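Local coordinates for protein N-ACETYLMURAMOYL-L-ALANINE AMIDASE CwlV (Paenibacillus polymyxa, PDB 1JWQ) that probably hydrolyses the amide bond between N-acetylmuramoyl and L-alanine in cell-wall peptidoglycan through its zinc-dependent catalytic domain, the part described here, at residues 76-81 / 138-143. Sequence-based numbering, arbitrary orientation.
Sequences FVSIHA and AVLLEV. With ZN (zinc ion), chain B.
His80 and Glu142 pair across two neighbouring parallel strands, 76-81 and 138-143, at the end of the central sheet where the zinc ion is bound. ND1 of His80 ligates the metal at 2.2 Å, and His10 and Glu26 complete the protein ligands. The imidazole lies across the Leu140 side chain at about a right angle, its CD2 3.5 Å from Leu140 CG, while NE2 makes a weak in-plane bond to Ser78 OG, which in turn is hydrogen-bonded to Asp7. Glu142 has CG anti to the carbonyl carbon (chi1 -76°) and a second bend at chi2, which fold its carboxylate back to strand 76-81, OE1 coming to 3.4 Å from His80 CB. One of two zinc-bound waters donates to both Glu142 OE1, at 2.7 Å, and Ala81 O, at 2.9 Å.

Leu141 is held by its backbone on both sides: its N-H reaches Ser78 O in a nearly straight bond of 2.8 Å, and its O accepts from His80 N. On the face turned from the metal, Leu141 CD1 packs 3.8 Å from Val77 CG1, and helix 102-116 covers this side through Phe104 and Phe112. On the His80 face, at the start of the strands, Phe76 CB meets Ala138 CB at 3.7 Å, and Phe76 O accepts from Val139 N.

The pairing therefore brings a metal ligand and an acidic side chain to the C-terminal ends of two inner strands of the sheet. The geometry is consistent with Glu142 orienting a water that the zinc would polarise, as in related zinc amidases.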
# COMPACT_ATOMS: atom_id res chain seq x y z
N PHE A 76 -4.73 -1.80 8.65
CA PHE A 76 -3.49 -2.30 8.10
C PHE A 76 -3.52 -2.03 6.60
O PHE A 76 -4.50 -2.34 5.93
CB PHE A 76 -3.38 -3.80 8.38
CG PHE A 76 -2.15 -4.45 7.79
CD1 PHE A 76 -2.18 -4.98 6.51
CD2 PHE A 76 -0.99 -4.58 8.55
CE1 PHE A 76 -1.06 -5.63 5.98
CE2 PHE A 76 0.14 -5.22 8.03
CZ PHE A 76 0.10 -5.75 6.74
N VAL A 77 -2.46 -1.43 6.08
CA VAL A 77 -2.38 -1.14 4.66
C VAL A 77 -1.05 -1.63 4.13
O VAL A 77 0.01 -1.21 4.59
CB VAL A 77 -2.47 0.38 4.38
CG1 VAL A 77 -2.37 0.63 2.87
CG2 VAL A 77 -3.79 0.94 4.91
N SER A 78 -1.11 -2.54 3.16
CA SER A 78 0.10 -3.06 2.55
C SER A 78 0.22 -2.38 1.19
O SER A 78 -0.74 -2.36 0.42
CB SER A 78 0.02 -4.58 2.39
OG SER A 78 1.27 -5.10 1.97
N ILE A 79 1.38 -1.81 0.91
CA ILE A 79 1.61 -1.10 -0.34
C ILE A 79 2.50 -1.91 -1.28
O ILE A 79 3.58 -2.36 -0.90
CB ILE A 79 2.25 0.28 -0.08
CG1 ILE A 79 1.33 1.11 0.82
CG2 ILE A 79 2.49 0.99 -1.40
CD1 ILE A 79 1.89 2.49 1.18
N HIS A 80 2.02 -2.08 -2.50
CA HIS A 80 2.71 -2.87 -3.51
C HIS A 80 2.62 -2.22 -4.89
O HIS A 80 1.91 -1.24 -5.09
CB HIS A 80 2.08 -4.26 -3.59
CG HIS A 80 2.36 -5.13 -2.41
ND1 HIS A 80 3.28 -6.15 -2.44
CD2 HIS A 80 1.83 -5.13 -1.16
CE1 HIS A 80 3.32 -6.75 -1.26
NE2 HIS A 80 2.44 -6.15 -0.46
N ALA A 81 3.37 -2.79 -5.83
CA ALA A 81 3.37 -2.36 -7.22
C ALA A 81 3.16 -3.68 -7.96
O ALA A 81 3.70 -4.72 -7.56
CB ALA A 81 4.71 -1.74 -7.60
N ALA A 138 -8.05 -4.60 6.76
CA ALA A 138 -6.77 -4.64 6.08
C ALA A 138 -6.90 -4.71 4.57
O ALA A 138 -7.66 -5.52 4.04
CB ALA A 138 -5.95 -5.84 6.58
N VAL A 139 -6.16 -3.86 3.89
CA VAL A 139 -6.20 -3.85 2.44
C VAL A 139 -4.79 -3.85 1.87
O VAL A 139 -3.84 -3.46 2.53
CB VAL A 139 -6.96 -2.63 1.89
CG1 VAL A 139 -8.41 -2.65 2.39
CG2 VAL A 139 -6.27 -1.34 2.32
N LEU A 140 -4.68 -4.33 0.64
CA LEU A 140 -3.39 -4.36 -0.04
C LEU A 140 -3.59 -3.55 -1.31
O LEU A 140 -4.51 -3.79 -2.09
CB LEU A 140 -2.98 -5.80 -0.37
CG LEU A 140 -1.58 -5.94 -0.98
CD1 LEU A 140 -0.97 -7.27 -0.55
CD2 LEU A 140 -1.68 -5.84 -2.50
N LEU A 141 -2.72 -2.57 -1.51
CA LEU A 141 -2.83 -1.71 -2.67
C LEU A 141 -1.77 -2.02 -3.71
O LEU A 141 -0.59 -2.11 -3.39
CB LEU A 141 -2.68 -0.24 -2.23
CG LEU A 141 -3.51 0.20 -1.02
CD1 LEU A 141 -3.19 1.67 -0.72
CD2 LEU A 141 -4.99 0.01 -1.29
N GLU A 142 -2.20 -2.23 -4.94
CA GLU A 142 -1.28 -2.47 -6.05
C GLU A 142 -1.43 -1.14 -6.79
O GLU A 142 -2.35 -0.96 -7.58
CB GLU A 142 -1.76 -3.65 -6.90
CG GLU A 142 -1.50 -5.01 -6.25
CD GLU A 142 -0.02 -5.37 -6.20
OE1 GLU A 142 0.32 -6.40 -5.58
OE2 GLU A 142 0.79 -4.62 -6.77
N VAL A 143 -0.51 -0.22 -6.50
CA VAL A 143 -0.57 1.12 -7.07
C VAL A 143 -0.59 1.23 -8.58
O VAL A 143 -1.36 1.99 -9.14
CB VAL A 143 0.58 1.99 -6.52
CG1 VAL A 143 0.42 3.43 -6.98
CG2 VAL A 143 0.60 1.92 -4.99
ZN ZN B . 4.26 -6.93 -4.22
O HOH W 1 2.99 -6.95 -5.79
O HOH W 2 3.32 -8.96 -3.90